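Local coordinates for protein Rho-class glutathione S-transferase (Laternula elliptica, PDB 3QAV) that probably conjugates glutathione to electrophilic substrates as a cytosolic glutathione S-transferase, at residues 57-62 with 76-81; 27-32 with 40-45; 215-220 with 224-229; 131-136 with 192-197; 81-86 with 99-104. All coordinates share one frame; numbering follows the deposited sequence.

Contact 1: 57-62 with 76-81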
# COMPACT_ATOMS: atom_id res chain seq x y z
N ILE A 57 -3.74 16.67 -16.33
CA ILE A 57 -3.33 17.86 -15.59
C ILE A 57 -1.84 18.13 -15.69
O ILE A 57 -1.08 17.29 -16.17
CB ILE A 57 -3.75 17.77 -14.09
CG1 ILE A 57 -3.03 16.62 -13.37
CG2 ILE A 57 -5.25 17.55 -14.00
CD1 ILE A 57 -1.60 16.92 -12.92
N SER A 58 -1.42 19.31 -15.25
CA SER A 58 -0.01 19.68 -15.28
C SER A 58 0.59 19.75 -13.90
O SER A 58 0.24 20.63 -13.11
CB SER A 58 0.18 21.03 -15.97
OG SER A 58 1.52 21.49 -15.80
N PHE A 59 1.50 18.83 -13.59
CA PHE A 59 2.14 18.83 -12.29
C PHE A 59 2.94 20.11 -12.11
O PHE A 59 2.79 20.81 -11.11
CB PHE A 59 3.07 17.62 -12.14
CG PHE A 59 2.35 16.35 -11.77
CD1 PHE A 59 1.65 16.25 -10.58
CD2 PHE A 59 2.41 15.24 -12.61
CE1 PHE A 59 1.02 15.06 -10.21
CE2 PHE A 59 1.78 14.04 -12.25
CZ PHE A 59 1.09 13.96 -11.05
N SER A 60 3.79 20.44 -13.09
CA SER A 60 4.62 21.64 -12.99
C SER A 60 3.80 22.92 -12.81
O SER A 60 4.30 23.91 -12.29
CB SER A 60 5.53 21.77 -14.22
OG SER A 60 4.80 21.88 -15.42
N LYS A 61 2.54 22.89 -13.22
CA LYS A 61 1.67 24.05 -13.08
C LYS A 61 0.69 23.86 -11.91
O LYS A 61 -0.24 24.64 -11.72
CB LYS A 61 0.92 24.28 -14.39
CG LYS A 61 1.85 24.60 -15.56
CD LYS A 61 1.13 24.57 -16.90
CE LYS A 61 0.01 25.59 -16.95
NZ LYS A 61 0.52 26.96 -16.68
N LYS A 62 0.93 22.81 -11.12
CA LYS A 62 0.12 22.51 -9.95
C LYS A 62 -1.39 22.41 -10.18
O LYS A 62 -2.17 22.87 -9.34
CB LYS A 62 0.37 23.56 -8.87
CG LYS A 62 1.81 23.62 -8.39
CD LYS A 62 1.97 24.70 -7.32
CE LYS A 62 1.08 24.43 -6.12
NZ LYS A 62 1.44 23.16 -5.42
N GLY A 76 -5.88 16.77 -2.76
CA GLY A 76 -5.29 17.45 -3.89
C GLY A 76 -4.23 16.57 -4.55
O GLY A 76 -3.09 16.98 -4.75
N GLN A 77 -4.62 15.34 -4.88
CA GLN A 77 -3.71 14.42 -5.53
C GLN A 77 -4.37 13.84 -6.76
O GLN A 77 -5.58 13.97 -6.98
CB GLN A 77 -3.34 13.26 -4.60
CG GLN A 77 -2.77 13.66 -3.27
CD GLN A 77 -2.25 12.47 -2.49
OE1 GLN A 77 -2.97 11.48 -2.30
NE2 GLN A 77 -1.00 12.55 -2.05
N VAL A 78 -3.55 13.17 -7.56
CA VAL A 78 -4.01 12.52 -8.77
C VAL A 78 -3.45 11.10 -8.64
O VAL A 78 -2.38 10.90 -8.08
CB VAL A 78 -3.46 13.28 -10.01
CG1 VAL A 78 -2.16 12.68 -10.48
CG2 VAL A 78 -4.50 13.31 -11.08
N PRO A 79 -4.16 10.09 -9.17
CA PRO A 79 -5.44 10.18 -9.88
C PRO A 79 -6.67 10.43 -9.03
O PRO A 79 -6.75 10.02 -7.87
CB PRO A 79 -5.52 8.83 -10.58
CG PRO A 79 -4.98 7.92 -9.52
CD PRO A 79 -3.73 8.69 -9.09
N THR A 80 -7.63 11.13 -9.63
CA THR A 80 -8.92 11.39 -9.01
C THR A 80 -9.82 10.80 -10.08
O THR A 80 -9.63 11.04 -11.27
CB THR A 80 -9.19 12.89 -8.82
OG1 THR A 80 -8.30 13.41 -7.82
CG2 THR A 80 -10.62 13.12 -8.38
N PHE A 81 -10.79 10.01 -9.65
CA PHE A 81 -11.65 9.31 -10.59
C PHE A 81 -13.12 9.36 -10.24
O PHE A 81 -13.49 9.30 -9.07
CB PHE A 81 -11.16 7.85 -10.63
CG PHE A 81 -12.05 6.90 -11.38
CD1 PHE A 81 -11.74 6.53 -12.68
CD2 PHE A 81 -13.16 6.33 -10.77
CE1 PHE A 81 -12.52 5.59 -13.36
CE2 PHE A 81 -13.94 5.39 -11.44
CZ PHE A 81 -13.62 5.02 -12.74
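Phe59 brings the far end of its ring against one methyl of Val78: CZ of Phe59 lies 3.5 Å from Val78 CG1, with the ring and the short branched side chain set at a slant. The other methyl, Val78 CG2, faces Ile57, whose CG1 stands 4.3 Å from it, a looser touch. Ile57 also folds back on its own segment, laying CD1 over the centre of the Phe59 ring, 4.0 Å above its plane. Phe59 is aimed by a chi1 of -81°, which puts CG opposite the carbonyl carbon, and its backbone by a type I turn closed by Lys62 N to Phe59 O at 2.7 Å. His64 meets the ring edge-to-face. Val78 precedes cis-Pro79, a hallmark of the thioredoxin-like domain of these enzymes, and binds glutathione, as does Ser35, about 4 Å from Phe59 between side chains. With carbon meeting carbon throughout, the contact depends on shape rather than on polar bonds, which suits a small apolar patch beside the polar glutathione site.

Contact 2: 27-32 with 40-45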
# COMPACT_ATOMS: atom_id res chain seq x y z
N PRO A 27 -16.72 6.60 -17.01
CA PRO A 27 -15.64 6.97 -16.11
C PRO A 27 -14.90 8.21 -16.59
O PRO A 27 -14.78 8.44 -17.79
CB PRO A 27 -14.74 5.73 -16.11
CG PRO A 27 -15.72 4.62 -16.31
CD PRO A 27 -16.63 5.17 -17.39
N PHE A 28 -14.41 9.00 -15.65
CA PHE A 28 -13.64 10.20 -15.96
C PHE A 28 -12.44 10.17 -15.04
O PHE A 28 -12.58 10.00 -13.83
CB PHE A 28 -14.47 11.46 -15.71
CG PHE A 28 -13.78 12.72 -16.16
CD1 PHE A 28 -12.70 13.23 -15.45
CD2 PHE A 28 -14.20 13.38 -17.31
CE1 PHE A 28 -12.03 14.38 -15.89
CE2 PHE A 28 -13.55 14.53 -17.76
CZ PHE A 28 -12.46 15.04 -17.04
N VAL A 29 -11.25 10.35 -15.60
CA VAL A 29 -10.04 10.31 -14.79
C VAL A 29 -9.10 11.49 -14.95
O VAL A 29 -8.68 11.83 -16.06
CB VAL A 29 -9.26 9.01 -15.06
CG1 VAL A 29 -9.08 8.81 -16.55
CG2 VAL A 29 -7.91 9.05 -14.37
N TYR A 30 -8.79 12.13 -13.82
CA TYR A 30 -7.85 13.25 -13.78
C TYR A 30 -6.53 12.57 -13.47
O TYR A 30 -6.43 11.82 -12.49
CB TYR A 30 -8.17 14.23 -12.65
CG TYR A 30 -9.48 14.97 -12.77
CD1 TYR A 30 -10.68 14.38 -12.36
CD2 TYR A 30 -9.53 16.27 -13.27
CE1 TYR A 30 -11.89 15.07 -12.45
CE2 TYR A 30 -10.73 16.97 -13.36
CZ TYR A 30 -11.91 16.36 -12.95
OH TYR A 30 -13.10 17.05 -13.02
N TRP A 31 -5.50 12.84 -14.27
CA TRP A 31 -4.21 12.21 -14.05
C TRP A 31 -3.06 13.03 -14.62
O TRP A 31 -3.27 13.94 -15.42
CB TRP A 31 -4.19 10.82 -14.67
CG TRP A 31 -4.36 10.83 -16.16
CD1 TRP A 31 -5.54 10.89 -16.84
CD2 TRP A 31 -3.33 10.74 -17.14
NE1 TRP A 31 -5.31 10.84 -18.20
CE2 TRP A 31 -3.96 10.75 -18.41
CE3 TRP A 31 -1.93 10.66 -17.08
CZ2 TRP A 31 -3.24 10.68 -19.61
CZ3 TRP A 31 -1.21 10.59 -18.27
CH2 TRP A 31 -1.87 10.59 -19.52
N GLY A 32 -1.85 12.67 -14.22
CA GLY A 32 -0.67 13.39 -14.69
C GLY A 32 0.41 12.48 -15.24
O GLY A 32 0.44 11.28 -14.96
N LYS A 40 -1.34 3.04 -13.47
CA LYS A 40 -2.07 1.85 -13.05
C LYS A 40 -3.52 1.93 -13.53
O LYS A 40 -4.05 0.99 -14.13
CB LYS A 40 -2.06 1.72 -11.53
CG LYS A 40 -0.75 1.22 -10.92
CD LYS A 40 -0.72 1.47 -9.41
CE LYS A 40 -1.84 0.75 -8.67
NZ LYS A 40 -1.84 1.04 -7.19
N VAL A 41 -4.15 3.07 -13.24
CA VAL A 41 -5.53 3.29 -13.62
C VAL A 41 -5.76 3.26 -15.14
O VAL A 41 -6.71 2.63 -15.61
CB VAL A 41 -6.05 4.64 -13.05
CG1 VAL A 41 -7.47 4.90 -13.52
CG2 VAL A 41 -6.03 4.57 -11.51
N LEU A 42 -4.89 3.92 -15.90
CA LEU A 42 -5.04 3.95 -17.35
C LEU A 42 -4.89 2.55 -17.95
O LEU A 42 -5.60 2.20 -18.90
CB LEU A 42 -4.01 4.89 -17.98
CG LEU A 42 -4.07 6.37 -17.54
CD1 LEU A 42 -2.99 7.16 -18.26
CD2 LEU A 42 -5.45 6.94 -17.84
N LEU A 43 -3.98 1.76 -17.39
CA LEU A 43 -3.74 0.41 -17.87
C LEU A 43 -4.96 -0.48 -17.65
O LEU A 43 -5.33 -1.25 -18.52
CB LEU A 43 -2.52 -0.20 -17.18
CG LEU A 43 -1.15 0.23 -17.72
CD1 LEU A 43 -0.06 -0.52 -16.99
CD2 LEU A 43 -1.08 -0.07 -19.22
N VAL A 44 -5.56 -0.38 -16.47
CA VAL A 44 -6.75 -1.18 -16.18
C VAL A 44 -7.87 -0.82 -17.16
O VAL A 44 -8.51 -1.70 -17.72
CB VAL A 44 -7.26 -0.94 -14.75
CG1 VAL A 44 -8.62 -1.62 -14.56
CG2 VAL A 44 -6.26 -1.48 -13.75
N LEU A 45 -8.10 0.47 -17.36
CA LEU A 45 -9.14 0.93 -18.27
C LEU A 45 -8.89 0.44 -19.70
O LEU A 45 -9.80 -0.06 -20.36
CB LEU A 45 -9.22 2.46 -18.27
CG LEU A 45 -9.80 3.14 -17.02
CD1 LEU A 45 -9.47 4.64 -17.06
CD2 LEU A 45 -11.31 2.91 -16.95
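Leu42 of the helix reaches across to Trp31 and Val29 of the strand, and its side chain is the main bridge between them. Its CB leaves the helix toward the strand, and with chi1 at -60° CG stands opposite the carbonyl carbon, so that the two methyls are carried forward to the indole. CD1 sits almost exactly on the normal of the six-membered ring, 3.5 Å from the Trp31 ring centroid and 3° off that normal, a well-centred CH-pi contact. CD2 leans over the pyrrole part, 3.9 Å from Trp31 NE1, and it also touches Val29 CG1 at 4.3 Å. The forked leucine can thus serve both rings of the indole and the valine beside it. Trp31 keeps its NE1 hydrogen for Glu54 OE1, so the buried polar edge is satisfied while the face takes the methyl.

Val29 spreads its two methyls along the helix: CG2 meets Val41 CG1 at 4.3 Å, and CG1 meets Leu45 CD1 at 4.2 Å. The beta-branched residue suits a strand, and Val41, Leu42 and Leu45 form one apolar helix face. Strand 28-31 and helix 36-47 run roughly antiparallel, at 149°, their short segments' axes 10.3 Å apart, as the first two elements of a beta-alpha-beta unit completed by strand 53-56; helix 91-101 packs against Val41 and Val44 through Ile94, Cys95 and Leu98.

Contact 3: 215-220 with 224-229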
# COMPACT_ATOMS: atom_id res chain seq x y z
N MET A 215 8.91 -7.12 -23.47
CA MET A 215 7.64 -7.69 -23.89
C MET A 215 6.50 -6.71 -23.60
O MET A 215 5.68 -6.43 -24.48
CB MET A 215 7.34 -9.00 -23.15
CG MET A 215 5.86 -9.38 -23.20
SD MET A 215 5.44 -10.85 -22.26
CE MET A 215 5.43 -10.20 -20.57
N MET A 216 6.47 -6.22 -22.37
CA MET A 216 5.43 -5.28 -21.95
C MET A 216 5.44 -3.98 -22.75
O MET A 216 4.39 -3.43 -23.06
CB MET A 216 5.57 -5.00 -20.46
CG MET A 216 5.23 -6.19 -19.57
SD MET A 216 3.45 -6.57 -19.53
CE MET A 216 2.93 -5.57 -18.12
N MET A 217 6.63 -3.49 -23.07
CA MET A 217 6.77 -2.25 -23.85
C MET A 217 6.21 -2.39 -25.26
O MET A 217 5.99 -1.39 -25.94
CB MET A 217 8.23 -1.82 -23.94
CG MET A 217 8.71 -1.04 -22.74
SD MET A 217 7.82 0.52 -22.57
CE MET A 217 8.69 1.52 -23.80
N ASP A 218 6.01 -3.62 -25.70
CA ASP A 218 5.46 -3.87 -27.02
C ASP A 218 3.95 -4.13 -26.95
O ASP A 218 3.28 -4.21 -27.97
CB ASP A 218 6.19 -5.05 -27.68
CG ASP A 218 7.60 -4.68 -28.16
OD1 ASP A 218 7.73 -3.70 -28.93
OD2 ASP A 218 8.58 -5.36 -27.79
N ARG A 219 3.42 -4.23 -25.74
CA ARG A 219 2.00 -4.46 -25.54
C ARG A 219 1.26 -3.16 -25.90
O ARG A 219 1.52 -2.11 -25.32
CB ARG A 219 1.75 -4.85 -24.08
CG ARG A 219 0.42 -5.52 -23.81
CD ARG A 219 0.32 -5.90 -22.33
NE ARG A 219 -1.01 -6.39 -22.00
CZ ARG A 219 -1.43 -7.64 -22.22
NH1 ARG A 219 -2.66 -7.98 -21.89
NH2 ARG A 219 -0.60 -8.53 -22.74
N PRO A 220 0.33 -3.22 -26.86
CA PRO A 220 -0.43 -2.04 -27.29
C PRO A 220 -0.99 -1.11 -26.21
O PRO A 220 -0.92 0.12 -26.36
CB PRO A 220 -1.51 -2.63 -28.20
CG PRO A 220 -1.64 -4.05 -27.74
CD PRO A 220 -0.22 -4.44 -27.48
N LYS A 224 0.09 2.83 -25.59
CA LYS A 224 -0.91 3.88 -25.51
C LYS A 224 -0.85 4.70 -24.22
O LYS A 224 -1.30 5.85 -24.18
CB LYS A 224 -2.32 3.28 -25.61
CG LYS A 224 -2.62 2.59 -26.93
CD LYS A 224 -4.09 2.16 -26.98
CE LYS A 224 -4.52 1.77 -28.40
NZ LYS A 224 -3.69 0.66 -28.94
N THR A 225 -0.30 4.13 -23.16
CA THR A 225 -0.25 4.86 -21.90
C THR A 225 1.12 5.31 -21.42
O THR A 225 1.28 5.63 -20.25
CB THR A 225 -0.92 4.04 -20.80
OG1 THR A 225 -0.29 2.75 -20.73
CG2 THR A 225 -2.41 3.88 -21.11
N MET A 226 2.11 5.35 -22.31
CA MET A 226 3.44 5.81 -21.89
C MET A 226 3.25 7.25 -21.42
O MET A 226 2.44 7.99 -21.98
CB MET A 226 4.43 5.77 -23.07
CG MET A 226 4.80 4.37 -23.59
SD MET A 226 5.67 3.34 -22.37
CE MET A 226 7.26 4.18 -22.28
N PRO A 227 3.98 7.66 -20.36
CA PRO A 227 3.87 9.03 -19.84
C PRO A 227 4.15 10.03 -20.96
O PRO A 227 5.25 10.08 -21.50
CB PRO A 227 4.95 9.06 -18.76
CG PRO A 227 4.92 7.65 -18.23
CD PRO A 227 4.84 6.83 -19.50
N PRO A 228 3.15 10.85 -21.32
CA PRO A 228 3.33 11.83 -22.39
C PRO A 228 4.56 12.73 -22.38
O PRO A 228 5.09 13.02 -23.45
CB PRO A 228 2.02 12.63 -22.36
CG PRO A 228 1.46 12.37 -21.00
CD PRO A 228 1.79 10.93 -20.77
N HIS A 229 5.03 13.15 -21.21
CA HIS A 229 6.18 14.06 -21.17
C HIS A 229 7.56 13.45 -21.36
O HIS A 229 8.53 14.18 -21.55
CB HIS A 229 6.17 14.92 -19.88
CG HIS A 229 6.88 14.29 -18.72
ND1 HIS A 229 6.26 13.40 -17.86
CD2 HIS A 229 8.13 14.45 -18.25
CE1 HIS A 229 7.11 13.05 -16.90
NE2 HIS A 229 8.25 13.68 -17.12
O HOH W 1 -1.04 1.11 -29.13
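Lys224 meets Pro220 through both its backbone and its side chain. Its N donates to Pro220 O at 3.0 Å with an N-H...O angle of 155°, the i to i+4 bond of the short helix 220-224. The same carbonyl oxygen takes a second hydrogen from water 1, and that water accepts from Lys224 NZ at 2.7 Å; a bend at chi4 (58°) curls the ammonium back toward the proline. Pro220 suits the first turn of a helix, where its missing N-H costs nothing, just after Arg219 at the N-cap. Thr225 follows, buried, its OG1 bonded to Trp39 NE1 and Thr221 O. Met226 then points back to the end of helix 207-217 and meets Met217: both chains are bent at chi2 and chi3 and cross at about a right angle. CE of Met217 is 3.4 Å from CE of Met226, tight for carbons, and Met217 SD is 3.6 Å from Met226 SD. Were Met217 cut back to an alanine, the Met226 thioether would probably lose its mate and be free to turn. Pro227 and Pro228 lead on to His229, whose ND1 bonds Ser33 OG. The contact links helix 207-217 of the helical domain, through helix 220-224, to the C-terminal tail lying against helix 36-47 of the N-terminal domain, which packs on Thr225 and Pro227; Phe189 of helix 183-197 touches Met217.

Contact 4: 131-136 with 192-197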
# COMPACT_ATOMS: atom_id res chain seq x y z
N ASN A 131 12.49 0.35 -1.38
CA ASN A 131 13.86 -0.13 -1.51
C ASN A 131 14.62 0.32 -2.75
O ASN A 131 15.84 0.43 -2.71
CB ASN A 131 13.89 -1.66 -1.41
CG ASN A 131 13.24 -2.17 -0.14
OD1 ASN A 131 13.37 -1.55 0.92
ND2 ASN A 131 12.56 -3.30 -0.22
N VAL A 132 13.91 0.59 -3.84
CA VAL A 132 14.60 1.03 -5.05
C VAL A 132 14.57 2.53 -5.27
O VAL A 132 15.61 3.15 -5.49
CB VAL A 132 14.03 0.35 -6.31
CG1 VAL A 132 14.81 0.80 -7.52
CG2 VAL A 132 14.11 -1.15 -6.17
N MET A 133 13.39 3.14 -5.22
CA MET A 133 13.29 4.57 -5.45
C MET A 133 13.99 5.43 -4.40
O MET A 133 14.25 6.61 -4.63
CB MET A 133 11.82 5.00 -5.57
CG MET A 133 11.07 4.30 -6.69
SD MET A 133 12.03 4.09 -8.22
CE MET A 133 12.02 5.78 -8.88
N GLU A 134 14.31 4.83 -3.25
CA GLU A 134 15.00 5.56 -2.19
C GLU A 134 16.43 5.89 -2.63
O GLU A 134 17.03 6.85 -2.15
CB GLU A 134 15.04 4.73 -0.90
CG GLU A 134 14.09 5.22 0.19
CD GLU A 134 14.56 6.51 0.85
OE1 GLU A 134 15.62 6.48 1.52
OE2 GLU A 134 13.88 7.55 0.69
N PHE A 135 16.96 5.09 -3.54
CA PHE A 135 18.31 5.29 -4.06
C PHE A 135 18.27 6.53 -4.95
O PHE A 135 19.25 7.26 -5.07
CB PHE A 135 18.74 4.06 -4.87
CG PHE A 135 20.14 4.15 -5.42
CD1 PHE A 135 20.36 4.33 -6.78
CD2 PHE A 135 21.25 4.01 -4.59
CE1 PHE A 135 21.64 4.37 -7.31
CE2 PHE A 135 22.54 4.05 -5.10
CZ PHE A 135 22.74 4.23 -6.47
N VAL A 136 17.11 6.76 -5.57
CA VAL A 136 16.92 7.92 -6.43
C VAL A 136 16.54 9.10 -5.54
O VAL A 136 16.88 10.25 -5.83
CB VAL A 136 15.81 7.67 -7.46
CG1 VAL A 136 15.52 8.94 -8.25
CG2 VAL A 136 16.22 6.55 -8.40
N VAL A 192 8.76 -0.69 -13.08
CA VAL A 192 9.93 -1.10 -13.87
C VAL A 192 10.22 -0.06 -14.97
O VAL A 192 11.37 0.29 -15.20
CB VAL A 192 9.72 -2.49 -14.50
CG1 VAL A 192 10.93 -2.86 -15.36
CG2 VAL A 192 9.55 -3.54 -13.40
N ALA A 193 9.17 0.43 -15.63
CA ALA A 193 9.33 1.44 -16.69
C ALA A 193 10.00 2.69 -16.12
O ALA A 193 10.84 3.32 -16.77
CB ALA A 193 7.97 1.79 -17.28
N LEU A 194 9.61 3.04 -14.90
CA LEU A 194 10.17 4.20 -14.21
C LEU A 194 11.66 3.96 -13.96
O LEU A 194 12.49 4.84 -14.15
CB LEU A 194 9.45 4.42 -12.88
CG LEU A 194 9.78 5.66 -12.06
CD1 LEU A 194 9.28 6.91 -12.76
CD2 LEU A 194 9.13 5.55 -10.69
N ILE A 195 11.99 2.74 -13.53
CA ILE A 195 13.37 2.36 -13.26
C ILE A 195 14.20 2.53 -14.53
O ILE A 195 15.26 3.15 -14.51
CB ILE A 195 13.46 0.89 -12.77
CG1 ILE A 195 12.87 0.79 -11.36
CG2 ILE A 195 14.90 0.40 -12.77
CD1 ILE A 195 12.72 -0.64 -10.84
N VAL A 196 13.72 1.97 -15.64
CA VAL A 196 14.42 2.08 -16.91
C VAL A 196 14.51 3.55 -17.30
O VAL A 196 15.54 4.00 -17.80
CB VAL A 196 13.68 1.31 -18.03
CG1 VAL A 196 14.33 1.59 -19.38
CG2 VAL A 196 13.70 -0.18 -17.73
N ARG A 197 13.44 4.30 -17.08
CA ARG A 197 13.42 5.72 -17.41
C ARG A 197 14.59 6.44 -16.74
O ARG A 197 15.22 7.29 -17.34
CB ARG A 197 12.10 6.36 -16.96
CG ARG A 197 12.10 7.88 -16.85
CD ARG A 197 12.10 8.58 -18.21
NE ARG A 197 11.96 10.04 -18.05
CZ ARG A 197 12.00 10.92 -19.05
NH1 ARG A 197 11.86 12.21 -18.80
NH2 ARG A 197 12.17 10.52 -20.31
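Met133 reaches Leu194 by curling: chi1 of -59° sets its CG opposite the carbonyl carbon, and further bends at chi2 (-40°) and chi3 (-74°) carry the thioether across to the facing helix. Leu194 crosses it obliquely, its CG turned opposite its own backbone N and its CD2 branch presented to the methionine. The result is a tight meeting of Met133 CE with Leu194 CD2 at 3.4 Å, shorter than carbons usually allow, and CE also lies 3.9 Å from Leu194 CG. SD of Met133 stays a little farther off, 4.1 Å from Leu194 CD2. A methionine suits this place because its unbranched chain can bend to lay the methyl against the leucine branch.

One residue back, Val132 points toward Ile195, and the two side chains cross at about a right angle, Val132 CG1 to Ile195 CD1 being 4.2 Å. Here a valine methyl meets the end of the longer isoleucine arm in a buried spot. The contact joins helix 133-141, near Val132, to the C-terminal part of helix 183-197 within the all-helical C-terminal domain of the transferase. Helix 148-172 backs Val132 with Glu161 and Leu162, while Tyr213 of helix 207-217 packs on Val192, Ala193 and Val196.

Contact 5: 81-86 with 99-104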
# COMPACT_ATOMS: atom_id res chain seq x y z
N PHE A 81 -10.79 10.01 -9.65
CA PHE A 81 -11.65 9.31 -10.59
C PHE A 81 -13.12 9.36 -10.24
O PHE A 81 -13.49 9.30 -9.07
CB PHE A 81 -11.16 7.85 -10.63
CG PHE A 81 -12.05 6.90 -11.38
CD1 PHE A 81 -11.74 6.53 -12.68
CD2 PHE A 81 -13.16 6.33 -10.77
CE1 PHE A 81 -12.52 5.59 -13.36
CE2 PHE A 81 -13.94 5.39 -11.44
CZ PHE A 81 -13.62 5.02 -12.74
N THR A 82 -13.97 9.49 -11.26
CA THR A 82 -15.41 9.48 -11.08
C THR A 82 -16.02 8.54 -12.11
O THR A 82 -15.45 8.29 -13.18
CB THR A 82 -16.05 10.86 -11.27
OG1 THR A 82 -15.99 11.24 -12.66
CG2 THR A 82 -15.35 11.91 -10.42
N ASP A 83 -17.19 8.00 -11.78
CA ASP A 83 -17.91 7.09 -12.67
C ASP A 83 -19.37 7.23 -12.29
O ASP A 83 -19.88 6.51 -11.42
CB ASP A 83 -17.44 5.65 -12.48
CG ASP A 83 -18.02 4.71 -13.52
OD1 ASP A 83 -17.82 3.48 -13.40
OD2 ASP A 83 -18.68 5.20 -14.46
N GLY A 84 -20.05 8.16 -12.95
CA GLY A 84 -21.44 8.40 -12.63
C GLY A 84 -21.42 9.17 -11.33
O GLY A 84 -20.86 10.26 -11.26
N ASP A 85 -22.02 8.60 -10.29
CA ASP A 85 -22.06 9.26 -8.99
C ASP A 85 -20.93 8.76 -8.11
O ASP A 85 -20.60 9.37 -7.10
CB ASP A 85 -23.41 9.01 -8.31
CG ASP A 85 -24.57 9.56 -9.12
OD1 ASP A 85 -24.56 10.78 -9.41
OD2 ASP A 85 -25.48 8.78 -9.46
N VAL A 86 -20.35 7.64 -8.51
CA VAL A 86 -19.24 7.05 -7.76
C VAL A 86 -18.01 7.94 -7.89
O VAL A 86 -17.72 8.47 -8.96
CB VAL A 86 -18.89 5.65 -8.32
CG1 VAL A 86 -17.91 4.95 -7.39
CG2 VAL A 86 -20.15 4.82 -8.48
N GLU A 99 -12.37 -3.48 -11.64
CA GLU A 99 -12.38 -4.93 -11.83
C GLU A 99 -13.73 -5.50 -11.39
O GLU A 99 -14.24 -6.44 -11.99
CB GLU A 99 -11.26 -5.57 -11.01
CG GLU A 99 -11.25 -7.11 -11.01
CD GLU A 99 -10.98 -7.71 -12.38
OE1 GLU A 99 -10.71 -6.95 -13.33
OE2 GLU A 99 -11.03 -8.95 -12.50
N GLU A 100 -14.30 -4.91 -10.35
CA GLU A 100 -15.60 -5.35 -9.83
C GLU A 100 -16.79 -4.82 -10.62
O GLU A 100 -17.78 -5.53 -10.81
CB GLU A 100 -15.73 -4.94 -8.36
CG GLU A 100 -15.21 -5.96 -7.38
CD GLU A 100 -15.31 -5.49 -5.94
OE1 GLU A 100 -16.23 -4.69 -5.64
OE2 GLU A 100 -14.49 -5.93 -5.11
N LYS A 101 -16.70 -3.58 -11.09
CA LYS A 101 -17.79 -2.97 -11.84
C LYS A 101 -17.85 -3.42 -13.30
O LYS A 101 -18.93 -3.51 -13.87
CB LYS A 101 -17.65 -1.44 -11.80
CG LYS A 101 -18.77 -0.69 -12.52
CD LYS A 101 -20.11 -0.88 -11.84
CE LYS A 101 -21.13 0.11 -12.38
NZ LYS A 101 -22.38 0.11 -11.58
N TYR A 102 -16.69 -3.70 -13.90
CA TYR A 102 -16.64 -4.14 -15.29
C TYR A 102 -15.92 -5.48 -15.35
O TYR A 102 -14.73 -5.56 -15.64
CB TYR A 102 -15.92 -3.10 -16.15
CG TYR A 102 -16.47 -1.70 -16.02
CD1 TYR A 102 -16.05 -0.85 -15.00
CD2 TYR A 102 -17.43 -1.22 -16.92
CE1 TYR A 102 -16.56 0.45 -14.87
CE2 TYR A 102 -17.95 0.07 -16.80
CZ TYR A 102 -17.51 0.90 -15.78
OH TYR A 102 -18.03 2.17 -15.66
N PRO A 103 -16.65 -6.57 -15.07
CA PRO A 103 -16.10 -7.93 -15.07
C PRO A 103 -15.89 -8.58 -16.43
O PRO A 103 -15.37 -9.69 -16.50
CB PRO A 103 -17.10 -8.68 -14.21
CG PRO A 103 -18.40 -8.06 -14.64
CD PRO A 103 -18.07 -6.58 -14.69
N LYS A 104 -16.29 -7.90 -17.50
CA LYS A 104 -16.16 -8.45 -18.85
C LYS A 104 -14.77 -9.01 -19.16
O LYS A 104 -14.64 -10.15 -19.63
CB LYS A 104 -16.54 -7.39 -19.88
CG LYS A 104 -16.24 -7.79 -21.32
CD LYS A 104 -16.92 -9.09 -21.71
CE LYS A 104 -16.57 -9.48 -23.14
NZ LYS A 104 -16.97 -8.42 -24.11
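Asp83 OD1 is gripped by two tyrosine hydroxyls. Tyr102 OH donates to it across the contact at 2.6 Å, and Tyr97 OH is a second hydrogen-bonding partner. The Tyr102 hydroxyl comes to the syn side of the carboxylate, 21° out of its plane, and because carboxylate and ring planes lie 17° apart, the two flat groups meet nearly edge to edge from opposite directions. Two phenols are likely to stabilise the charged form of this buried acid, with Lys101 NZ 6.0 Å from OD1 of Asp83 as a more distant favourable charge. The aliphatic stem of Lys101 also covers Tyr102, its CG 3.4 Å above the ring plane toward the rim.

With an alanine in place of Asp83, the hydroxyls of Tyr102 and Tyr97 would probably lose their shared acceptor.

Asp83 opens a type II' turn closed by Val86 N to Asp83 O at 3.2 Å, with Asp83 N returning a bond to Val86 O; Gly84 suits its positive phi. Through the Tyr102 bond the contact ties the hairpin of strands 80-83 and 86-88 to the end of helix 91-101. Pro27, in the segment of strand 28-31, packs on both Asp83 and Tyr102, while Glu100 forms a salt bridge to Arg115 of the second subunit.

In the fold
Contacts 1, 2 and 5 lie in the N-terminal, thioredoxin-like domain, and each has a segment on its sheet. Contacts 1 and 2, centres 12 Å apart, are stitched by probable hydrogen bonds, Tyr30 N to Thr80 O and Ile57 N to Trp31 O; contact 5, its centre 11 Å from that of contact 2, joins it through Phe28 N and Thr82 O. Contact 1 holds Gln77 and Val78 of the glutathione site, and the Val41 side chain in contact 2 is about 4 Å from that of glutathione-binding Ser91. Contact 3 reaches contact 2 where Thr225 packs on Leu42 and Leu43. Contact 4 is centred 31 Å from contact 5, yet its Leu194 side chain is about 8 Å from that of glutathione-binding Ser35.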